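Local atomic coordinates of serine repeat antigen 5 (Plasmodium falciparum, PDB entry 6X44), a protein that probably acts as a papain-family pseudoenzyme in the malaria parasite, built as a pseudo-zymogen that carries a prodomain on a protease-like domain. Residues A[68-73]-A[106-111]; A[354-359]-A[401-406]; A[46-51]-A[74-79]. All coordinates share one frame; numbering follows the deposited sequence.

Contacts 1 and 3 belong to the helical N-terminal part of the chain, and contact 2 to the papain-family part. Contact 2 is the most buried and lies nearest the centre of the chain. Contacts 1 and 3 are partly buried and farther out. Contact 3 packs helix 45-61 on helix 75-87 mainly through apolar side chains, with no hydrogen bond across. Contact 1 joins two loops by backbone hydrogen bonds, and contact 2 joins two by waters and an aromatic pair. Contacts 1 and 3 are linked by the salt bridge from Lys109 to Asp77. Contacts 1 and 2 touch where Val106 and Val111 pack on Tyr354. Contacts 2 and 3 do not touch.

Contact 1: residues A[68-73]-A[106-111]; sequences DNYGMG and VCLKNV
Tyr70 meets Leu108 with its CB, which lies 3.5 Å from Leu108 CD2. The Tyr70 ring itself leads away from segment 106-111, and Asn69 CB sits over one of its faces near the rim. Leu108 carries its CG anti to its carbonyl carbon (chi1 -72°). Its CD2 branch reaches back to Tyr70, and the side chain also packs on Thr66 and Leu67.

Gly71 takes part through its carbonyl. Gly71 O accepts from Lys109 N at 2.9 Å, in a nearly straight bond with the donor tilted out of the carbonyl plane. A water also donates to Gly71 O and accepts from Asn110 N at 2.8 Å. This water carries the link between the loops one residue beyond Lys109.

Met72 and Leu108 form a single beta bridge. It is an isolated backbone pairing of two loops, not part of a larger sheet. It ties the loop before helix 75-87 to the loop after helix 94-100 in the helical N-terminal part, probably the prodomain. Met72 CG lies 3.3 Å from Cys107 O. The Met72 side chain then turns away toward Cys55 and Lys59 of helix 45-61. The disulfide between Cys107 and Cys55 fastens the second loop to that same helix.

Gly73 N donates to Cys107 O at 2.7 Å, the shorter of the two backbone bonds. The chains run close here, with Gly73 CA 3.6 Å from Lys109 CA. Lys109 bends at its outer torsions, passes Met72 O with its CE, and ends in a salt bridge from NZ to Asp77.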
loop_
_atom_site.group_PDB
_atom_site.type_symbol
_atom_site.label_atom_id
_atom_site.label_comp_id
_atom_site.label_asym_id
_atom_site.label_seq_id
_atom_site.Cartn_x
_atom_site.Cartn_y
_atom_site.Cartn_z
ATOM N N ASP A 68 12.261 -1.897 -15.698
ATOM C CA ASP A 68 12.008 -1.385 -17.037
ATOM C C ASP A 68 12.503 0.044 -17.153
ATOM O O ASP A 68 12.997 0.465 -18.194
ATOM C CB ASP A 68 10.501 -1.415 -17.349
ATOM C CG ASP A 68 9.905 -2.823 -17.365
ATOM O OD1 ASP A 68 10.678 -3.816 -17.410
ATOM O OD2 ASP A 68 8.641 -2.911 -17.368
ATOM N N ASN A 69 12.364 0.811 -16.084
ATOM C CA ASN A 69 12.341 2.254 -16.218
ATOM C C ASN A 69 13.569 2.968 -15.667
ATOM O O ASN A 69 13.819 4.103 -16.069
ATOM C CB ASN A 69 11.080 2.805 -15.523
ATOM C CG ASN A 69 9.811 2.629 -16.374
ATOM O OD1 ASN A 69 9.555 3.424 -17.286
ATOM N ND2 ASN A 69 9.027 1.582 -16.085
ATOM N N TYR A 70 14.323 2.356 -14.753
ATOM C CA TYR A 70 15.423 3.039 -14.090
ATOM C C TYR A 70 16.719 2.243 -14.231
ATOM O O TYR A 70 16.721 1.033 -14.471
ATOM C CB TYR A 70 15.104 3.282 -12.607
ATOM C CG TYR A 70 13.828 4.061 -12.406
ATOM C CD1 TYR A 70 13.811 5.432 -12.581
ATOM C CD2 TYR A 70 12.644 3.422 -12.072
ATOM C CE1 TYR A 70 12.663 6.149 -12.426
ATOM C CE2 TYR A 70 11.494 4.125 -11.919
ATOM C CZ TYR A 70 11.510 5.500 -12.089
ATOM O OH TYR A 70 10.374 6.224 -11.935
ATOM N N GLY A 71 17.829 2.957 -14.076
ATOM C CA GLY A 71 19.131 2.353 -14.210
ATOM C C GLY A 71 19.371 1.269 -13.188
ATOM O O GLY A 71 19.068 1.438 -11.999
ATOM N N MET A 72 19.862 0.136 -13.685
ATOM C CA MET A 72 20.311 -0.963 -12.857
ATOM C C MET A 72 21.660 -0.625 -12.265
ATOM O O MET A 72 22.533 -0.075 -12.940
ATOM C CB MET A 72 20.430 -2.248 -13.679
ATOM C CG MET A 72 20.385 -3.528 -12.807
ATOM S SD MET A 72 19.583 -4.936 -13.604
ATOM C CE MET A 72 18.115 -4.183 -14.345
ATOM N N GLY A 73 21.827 -0.955 -11.002
ATOM C CA GLY A 73 23.129 -0.846 -10.393
ATOM C C GLY A 73 24.120 -1.835 -10.990
ATOM O O GLY A 73 23.770 -2.816 -11.653
ATOM N N VAL A 106 15.928 -3.441 -5.224
ATOM C CA VAL A 106 17.292 -3.704 -4.753
ATOM C C VAL A 106 18.293 -3.738 -5.900
ATOM O O VAL A 106 19.495 -3.655 -5.664
ATOM C CB VAL A 106 17.424 -5.032 -3.976
ATOM C CG1 VAL A 106 16.503 -5.085 -2.790
ATOM C CG2 VAL A 106 17.156 -6.202 -4.877
ATOM N N CYS A 107 17.843 -3.865 -7.139
ATOM C CA CYS A 107 18.751 -3.831 -8.286
ATOM C C CYS A 107 18.960 -2.429 -8.831
ATOM O O CYS A 107 19.738 -2.257 -9.778
ATOM C CB CYS A 107 18.225 -4.757 -9.386
ATOM S SG CYS A 107 18.142 -6.458 -8.773
ATOM N N LEU A 108 18.321 -1.411 -8.236
ATOM C CA LEU A 108 18.407 -0.056 -8.775
ATOM C C LEU A 108 19.749 0.580 -8.455
ATOM O O LEU A 108 20.252 0.465 -7.343
ATOM C CB LEU A 108 17.303 0.825 -8.203
ATOM C CG LEU A 108 15.909 0.511 -8.723
ATOM C CD1 LEU A 108 14.909 1.298 -7.955
ATOM C CD2 LEU A 108 15.832 0.826 -10.192
ATOM N N LYS A 109 20.321 1.285 -9.425
ATOM C CA LYS A 109 21.471 2.106 -9.086
ATOM C C LYS A 109 21.118 3.103 -7.992
ATOM O O LYS A 109 21.886 3.297 -7.050
ATOM C CB LYS A 109 22.007 2.832 -10.313
ATOM C CG LYS A 109 23.319 3.603 -9.985
ATOM C CD LYS A 109 24.065 4.118 -11.235
ATOM C CE LYS A 109 24.757 2.990 -11.984
ATOM N NZ LYS A 109 25.904 2.457 -11.147
ATOM N N ASN A 110 19.962 3.743 -8.092
ATOM C CA ASN A 110 19.484 4.651 -7.049
ATOM C C ASN A 110 18.103 4.189 -6.597
ATOM O O ASN A 110 17.117 4.374 -7.323
ATOM C CB ASN A 110 19.433 6.074 -7.578
ATOM C CG ASN A 110 18.930 7.034 -6.564
ATOM O OD1 ASN A 110 18.656 6.687 -5.391
ATOM N ND2 ASN A 110 18.819 8.267 -6.984
ATOM N N VAL A 111 18.043 3.573 -5.414
ATOM C CA VAL A 111 16.821 2.971 -4.915
ATOM C C VAL A 111 15.740 4.011 -4.706
ATOM O O VAL A 111 14.555 3.666 -4.660
ATOM C CB VAL A 111 17.061 2.197 -3.596
ATOM C CG1 VAL A 111 18.071 1.108 -3.803
ATOM C CG2 VAL A 111 17.513 3.119 -2.467
HETATM O O HOH W 1 18.438 3.732 -10.428
#

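Contact 2: residues A[354-359]-A[401-406]; sequences YEFSGK and PYWGDE
Tyr354 O is gripped by two waters, which join Tyr354 to both Gly404 and Tyr402. The first donates to Tyr354 O at 2.7 Å and to Phe356 O at 2.6 Å, and accepts from Gly404 N. The second donates to Tyr354 O and to Tyr402 O. No direct hydrogen bond crosses the contact, so waters carry its polar links. Another water joins Gly358 N to Gly404 O, its bond to the carbonyl being weak. A fourth donates to Gly358 O and to Asp405 OD2.

The apolar part is the pair Phe356 and Trp403. Their rings are almost parallel, with planes at 3°, but are slid so far that they barely overlap. With CG anti to its backbone N (chi1 -170°), Phe356 carries its ring to the Trp403 six-membered ring. Phe356 CD2 lies 3.4 Å from Trp403 CZ2. Tyr354 CA meets the indole edge near CD1. Beyond the rings two glycines bring the backbones together: Gly358 CA is 3.8 Å from Gly404 C. Lys359 lays its CD and CE across the Asp405 carboxylate, with CE 3.6 Å from Asp405 OD1. Lys359 NZ stays 4.7 Å from Asp405 OD1, so no salt bridge closes.

Segment 401-406 follows the Asn-Ser-Trp-Gly motif of papain-family proteases, and Trp403 packs on Asn397 and edge-to-face with Trp399. The two loops lead into strands 361-362 and 408-412, which pair in parallel. Helices of the N-terminal part adjoin them: Tyr354 OH bonds Asn81 O of helix 75-87, and Lys100 of helix 94-100 bonds Gly404 O.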
loop_
_atom_site.group_PDB
_atom_site.type_symbol
_atom_site.label_atom_id
_atom_site.label_comp_id
_atom_site.label_asym_id
_atom_site.label_seq_id
_atom_site.Cartn_x
_atom_site.Cartn_y
_atom_site.Cartn_z
ATOM N N TYR A 354 12.496 1.284 0.038
ATOM C CA TYR A 354 12.526 -0.169 -0.080
ATOM C C TYR A 354 12.920 -0.843 1.238
ATOM O O TYR A 354 12.493 -1.976 1.513
ATOM C CB TYR A 354 13.482 -0.562 -1.223
ATOM C CG TYR A 354 14.940 -0.580 -0.835
ATOM C CD1 TYR A 354 15.594 0.585 -0.430
ATOM C CD2 TYR A 354 15.652 -1.760 -0.840
ATOM C CE1 TYR A 354 16.944 0.559 -0.031
ATOM C CE2 TYR A 354 16.983 -1.798 -0.471
ATOM C CZ TYR A 354 17.619 -0.642 -0.057
ATOM O OH TYR A 354 18.947 -0.699 0.286
ATOM N N GLU A 355 13.715 -0.165 2.058
ATOM C CA GLU A 355 14.245 -0.700 3.308
ATOM C C GLU A 355 13.383 -0.349 4.524
ATOM O O GLU A 355 13.764 -0.674 5.648
ATOM C CB GLU A 355 15.694 -0.184 3.519
ATOM C CG GLU A 355 15.804 1.224 4.181
ATOM C CD GLU A 355 15.613 2.386 3.202
ATOM O OE1 GLU A 355 14.674 2.357 2.361
ATOM O OE2 GLU A 355 16.412 3.355 3.282
ATOM N N PHE A 356 12.253 0.330 4.322
ATOM C CA PHE A 356 11.415 0.820 5.412
ATOM C C PHE A 356 10.922 -0.342 6.257
ATOM O O PHE A 356 10.427 -1.354 5.740
ATOM C CB PHE A 356 10.244 1.595 4.819
ATOM C CG PHE A 356 9.403 2.367 5.808
ATOM C CD1 PHE A 356 9.787 3.643 6.251
ATOM C CD2 PHE A 356 8.174 1.871 6.210
ATOM C CE1 PHE A 356 8.965 4.368 7.129
ATOM C CE2 PHE A 356 7.360 2.574 7.076
ATOM C CZ PHE A 356 7.744 3.830 7.537
ATOM N N SER A 357 11.054 -0.196 7.562
ATOM C CA SER A 357 10.688 -1.278 8.461
ATOM C C SER A 357 9.184 -1.291 8.638
ATOM O O SER A 357 8.577 -0.258 8.950
ATOM C CB SER A 357 11.358 -1.129 9.824
ATOM O OG SER A 357 10.807 -2.114 10.680
ATOM N N GLY A 358 8.586 -2.461 8.457
ATOM C CA GLY A 358 7.162 -2.587 8.679
ATOM C C GLY A 358 6.792 -3.112 10.063
ATOM O O GLY A 358 5.628 -3.066 10.451
ATOM N N LYS A 359 7.761 -3.620 10.818
ATOM C CA LYS A 359 7.502 -4.222 12.120
ATOM C C LYS A 359 7.689 -3.251 13.276
ATOM O O LYS A 359 7.013 -3.374 14.296
ATOM C CB LYS A 359 8.440 -5.412 12.357
ATOM C CG LYS A 359 8.421 -6.501 11.317
ATOM C CD LYS A 359 7.668 -7.740 11.786
ATOM C CE LYS A 359 7.766 -8.894 10.774
ATOM N NZ LYS A 359 9.172 -9.333 10.537
ATOM N N PRO A 401 3.854 -6.967 -1.657
ATOM C CA PRO A 401 4.108 -7.689 -0.406
ATOM C C PRO A 401 5.569 -7.840 0.004
ATOM O O PRO A 401 5.822 -8.470 1.030
ATOM C CB PRO A 401 3.510 -9.054 -0.713
ATOM C CG PRO A 401 3.851 -9.247 -2.160
ATOM C CD PRO A 401 3.624 -7.885 -2.782
ATOM N N TYR A 402 6.536 -7.300 -0.733
ATOM C CA TYR A 402 7.932 -7.404 -0.343
ATOM C C TYR A 402 8.410 -6.117 0.290
ATOM O O TYR A 402 9.611 -5.928 0.504
ATOM C CB TYR A 402 8.800 -7.790 -1.533
ATOM C CG TYR A 402 8.196 -8.903 -2.355
ATOM C CD1 TYR A 402 8.060 -10.178 -1.826
ATOM C CD2 TYR A 402 7.762 -8.680 -3.651
ATOM C CE1 TYR A 402 7.505 -11.201 -2.557
ATOM C CE2 TYR A 402 7.214 -9.696 -4.408
ATOM C CZ TYR A 402 7.082 -10.958 -3.847
ATOM O OH TYR A 402 6.515 -11.983 -4.565
ATOM N N TRP A 403 7.478 -5.259 0.653
ATOM C CA TRP A 403 7.742 -3.975 1.256
ATOM C C TRP A 403 7.113 -3.959 2.636
ATOM O O TRP A 403 6.037 -4.517 2.840
ATOM C CB TRP A 403 7.161 -2.827 0.397
ATOM C CG TRP A 403 7.419 -1.526 1.029
ATOM C CD1 TRP A 403 8.534 -0.748 0.883
ATOM C CD2 TRP A 403 6.581 -0.857 1.961
ATOM N NE1 TRP A 403 8.411 0.380 1.612
ATOM C CE2 TRP A 403 7.227 0.347 2.302
ATOM C CE3 TRP A 403 5.332 -1.133 2.511
ATOM C CZ2 TRP A 403 6.691 1.249 3.209
ATOM C CZ3 TRP A 403 4.775 -0.200 3.394
ATOM C CH2 TRP A 403 5.465 0.958 3.743
ATOM N N GLY A 404 7.774 -3.308 3.580
ATOM C CA GLY A 404 7.210 -3.249 4.903
ATOM C C GLY A 404 7.042 -4.636 5.500
ATOM O O GLY A 404 7.854 -5.542 5.298
ATOM N N ASP A 405 5.959 -4.816 6.239
ATOM C CA ASP A 405 5.653 -6.120 6.837
ATOM C C ASP A 405 4.596 -6.793 5.968
ATOM O O ASP A 405 3.405 -6.678 6.206
ATOM C CB ASP A 405 5.193 -5.939 8.269
ATOM C CG ASP A 405 4.858 -7.261 8.963
ATOM O OD1 ASP A 405 5.085 -8.343 8.380
ATOM O OD2 ASP A 405 4.377 -7.209 10.117
ATOM N N GLU A 406 5.044 -7.494 4.942
ATOM C CA GLU A 406 4.131 -8.115 3.984
ATOM C C GLU A 406 3.156 -7.080 3.392
ATOM O O GLU A 406 2.004 -7.382 3.108
ATOM C CB GLU A 406 3.395 -9.286 4.649
ATOM C CG GLU A 406 4.335 -10.487 4.955
ATOM C CD GLU A 406 3.616 -11.677 5.608
ATOM O OE1 GLU A 406 2.569 -12.122 5.087
ATOM O OE2 GLU A 406 4.097 -12.160 6.648
HETATM O O HOH W 2 10.684 -2.493 3.447
HETATM O O HOH W 3 11.064 -3.777 0.005
HETATM O O HOH W 4 9.691 -5.010 7.690
HETATM O O HOH W 5 3.618 -4.749 11.175
#

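Contact 3: residues A[46-51]-A[74-79]; sequences SLKLEL and NEMDIF
Two helices of the N-terminal helical part, probably the prodomain, cross where Lys48 and Leu51 of helix 45-61 meet the N-terminal end of helix 75-87. The axes of the two short helical segments come within 9.3 Å, their directions 82° apart. Leu51 fills the middle. Its CD1 lies 3.6 Å from Glu75 O and 3.9 Å from Phe79 CB. Its other branch, CD2, is 3.9 Å from Ile78 CG2. Leu47 CD2 adds a looser touch on the Phe79 ring.

Lys48 stretches over the start of the second helix. Its chain is extended beyond CG, which carries NZ to 3.6 Å from Met76 SD. Met76 starts away from helix 45-61, then bends at chi2 and chi3 to bring the sulfur back. Glu75 lays its CG 3.5 Å from Lys48 O. Its carboxylate forms no salt bridge with Lys48, since OE1 stays 4.9 Å from NZ.

Asn74 is the N-cap of helix 75-87. Asn74 OD1 accepts a nearly straight bond from Asp77 N and a weak one from Met76 N. Asp77 OD2 accepts from Asn74 N in return. These reciprocal bonds are a capping box, the classic N-terminal stop of an alpha helix.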
loop_
_atom_site.group_PDB
_atom_site.type_symbol
_atom_site.label_atom_id
_atom_site.label_comp_id
_atom_site.label_asym_id
_atom_site.label_seq_id
_atom_site.Cartn_x
_atom_site.Cartn_y
_atom_site.Cartn_z
ATOM N N SER A 46 32.850 -14.118 -7.186
ATOM C CA SER A 46 31.733 -15.055 -7.219
ATOM C C SER A 46 30.462 -14.429 -6.649
ATOM O O SER A 46 29.358 -14.747 -7.095
ATOM C CB SER A 46 32.077 -16.328 -6.437
ATOM O OG SER A 46 32.009 -16.117 -5.024
ATOM N N LEU A 47 30.592 -13.579 -5.632
ATOM C CA LEU A 47 29.467 -12.753 -5.216
ATOM C C LEU A 47 29.064 -11.799 -6.341
ATOM O O LEU A 47 27.902 -11.776 -6.757
ATOM C CB LEU A 47 29.836 -12.000 -3.935
ATOM C CG LEU A 47 28.756 -11.205 -3.180
ATOM C CD1 LEU A 47 27.472 -11.983 -3.042
ATOM C CD2 LEU A 47 29.261 -10.801 -1.801
ATOM N N LYS A 48 30.031 -11.046 -6.884
ATOM C CA LYS A 48 29.744 -10.079 -7.938
ATOM C C LYS A 48 28.965 -10.713 -9.085
ATOM O O LYS A 48 28.080 -10.077 -9.669
ATOM C CB LYS A 48 31.040 -9.454 -8.458
ATOM C CG LYS A 48 31.854 -8.749 -7.380
ATOM C CD LYS A 48 32.800 -7.734 -8.004
ATOM C CE LYS A 48 33.770 -7.176 -6.979
ATOM N NZ LYS A 48 34.506 -6.008 -7.538
ATOM N N LEU A 49 29.265 -11.965 -9.420
ATOM C CA LEU A 49 28.512 -12.594 -10.498
ATOM C C LEU A 49 27.122 -13.014 -10.037
ATOM O O LEU A 49 26.151 -12.899 -10.790
ATOM C CB LEU A 49 29.264 -13.808 -11.055
ATOM C CG LEU A 49 28.749 -14.380 -12.396
ATOM C CD1 LEU A 49 27.479 -15.248 -12.275
ATOM C CD2 LEU A 49 28.504 -13.268 -13.433
ATOM N N GLU A 50 27.009 -13.527 -8.815
ATOM C CA GLU A 50 25.708 -13.966 -8.328
ATOM C C GLU A 50 24.771 -12.778 -8.115
ATOM O O GLU A 50 23.564 -12.884 -8.358
ATOM C CB GLU A 50 25.893 -14.769 -7.041
ATOM C CG GLU A 50 24.644 -15.445 -6.502
ATOM C CD GLU A 50 23.864 -16.240 -7.543
ATOM O OE1 GLU A 50 23.284 -15.629 -8.482
ATOM O OE2 GLU A 50 23.832 -17.485 -7.404
ATOM N N LEU A 51 25.318 -11.640 -7.665
ATOM C CA LEU A 51 24.549 -10.402 -7.574
ATOM C C LEU A 51 24.025 -9.997 -8.936
ATOM O O LEU A 51 22.820 -9.750 -9.110
ATOM C CB LEU A 51 25.415 -9.279 -6.991
ATOM C CG LEU A 51 25.721 -9.457 -5.503
ATOM C CD1 LEU A 51 26.723 -8.407 -5.007
ATOM C CD2 LEU A 51 24.456 -9.411 -4.705
ATOM N N ASN A 74 25.396 -1.539 -10.775
ATOM C CA ASN A 74 26.437 -2.542 -10.924
ATOM C C ASN A 74 26.525 -3.359 -9.629
ATOM O O ASN A 74 25.762 -3.161 -8.671
ATOM C CB ASN A 74 27.771 -1.886 -11.262
ATOM C CG ASN A 74 28.205 -0.897 -10.213
ATOM O OD1 ASN A 74 28.031 -1.103 -9.001
ATOM N ND2 ASN A 74 28.775 0.194 -10.669
ATOM N N GLU A 75 27.520 -4.250 -9.579
ATOM C CA GLU A 75 27.607 -5.235 -8.510
ATOM C C GLU A 75 27.759 -4.576 -7.150
ATOM O O GLU A 75 27.220 -5.079 -6.153
ATOM C CB GLU A 75 28.775 -6.197 -8.789
ATOM C CG GLU A 75 28.852 -6.686 -10.259
ATOM C CD GLU A 75 29.712 -5.777 -11.141
ATOM O OE1 GLU A 75 30.871 -5.493 -10.754
ATOM O OE2 GLU A 75 29.219 -5.331 -12.207
ATOM N N MET A 76 28.461 -3.438 -7.085
ATOM C CA MET A 76 28.680 -2.778 -5.800
ATOM C C MET A 76 27.447 -1.998 -5.343
ATOM O O MET A 76 27.179 -1.911 -4.142
ATOM C CB MET A 76 29.891 -1.831 -5.860
ATOM C CG MET A 76 30.973 -2.150 -6.911
ATOM S SD MET A 76 31.746 -3.783 -6.816
ATOM C CE MET A 76 31.991 -3.971 -5.053
ATOM N N ASP A 77 26.707 -1.397 -6.275
ATOM C CA ASP A 77 25.407 -0.814 -5.941
ATOM C C ASP A 77 24.469 -1.872 -5.363
ATOM O O ASP A 77 23.863 -1.674 -4.308
ATOM C CB ASP A 77 24.768 -0.191 -7.183
ATOM C CG ASP A 77 25.645 0.859 -7.863
ATOM O OD1 ASP A 77 26.294 1.670 -7.175
ATOM O OD2 ASP A 77 25.666 0.872 -9.107
ATOM N N ILE A 78 24.332 -3.007 -6.059
ATOM C CA ILE A 78 23.470 -4.075 -5.572
ATOM C C ILE A 78 23.926 -4.524 -4.194
ATOM O O ILE A 78 23.110 -4.664 -3.268
ATOM C CB ILE A 78 23.455 -5.241 -6.569
ATOM C CG1 ILE A 78 23.042 -4.751 -7.952
ATOM C CG2 ILE A 78 22.512 -6.309 -6.091
ATOM C CD1 ILE A 78 23.477 -5.636 -9.077
ATOM N N PHE A 79 25.241 -4.704 -4.020
ATOM C CA PHE A 79 25.758 -5.111 -2.721
ATOM C C PHE A 79 25.375 -4.113 -1.636
ATOM O O PHE A 79 24.880 -4.494 -0.576
ATOM C CB PHE A 79 27.280 -5.289 -2.744
ATOM C CG PHE A 79 27.837 -5.612 -1.384
ATOM C CD1 PHE A 79 27.744 -6.891 -0.886
ATOM C CD2 PHE A 79 28.373 -4.625 -0.578
ATOM C CE1 PHE A 79 28.198 -7.191 0.367
ATOM C CE2 PHE A 79 28.825 -4.920 0.682
ATOM C CZ PHE A 79 28.748 -6.204 1.159
#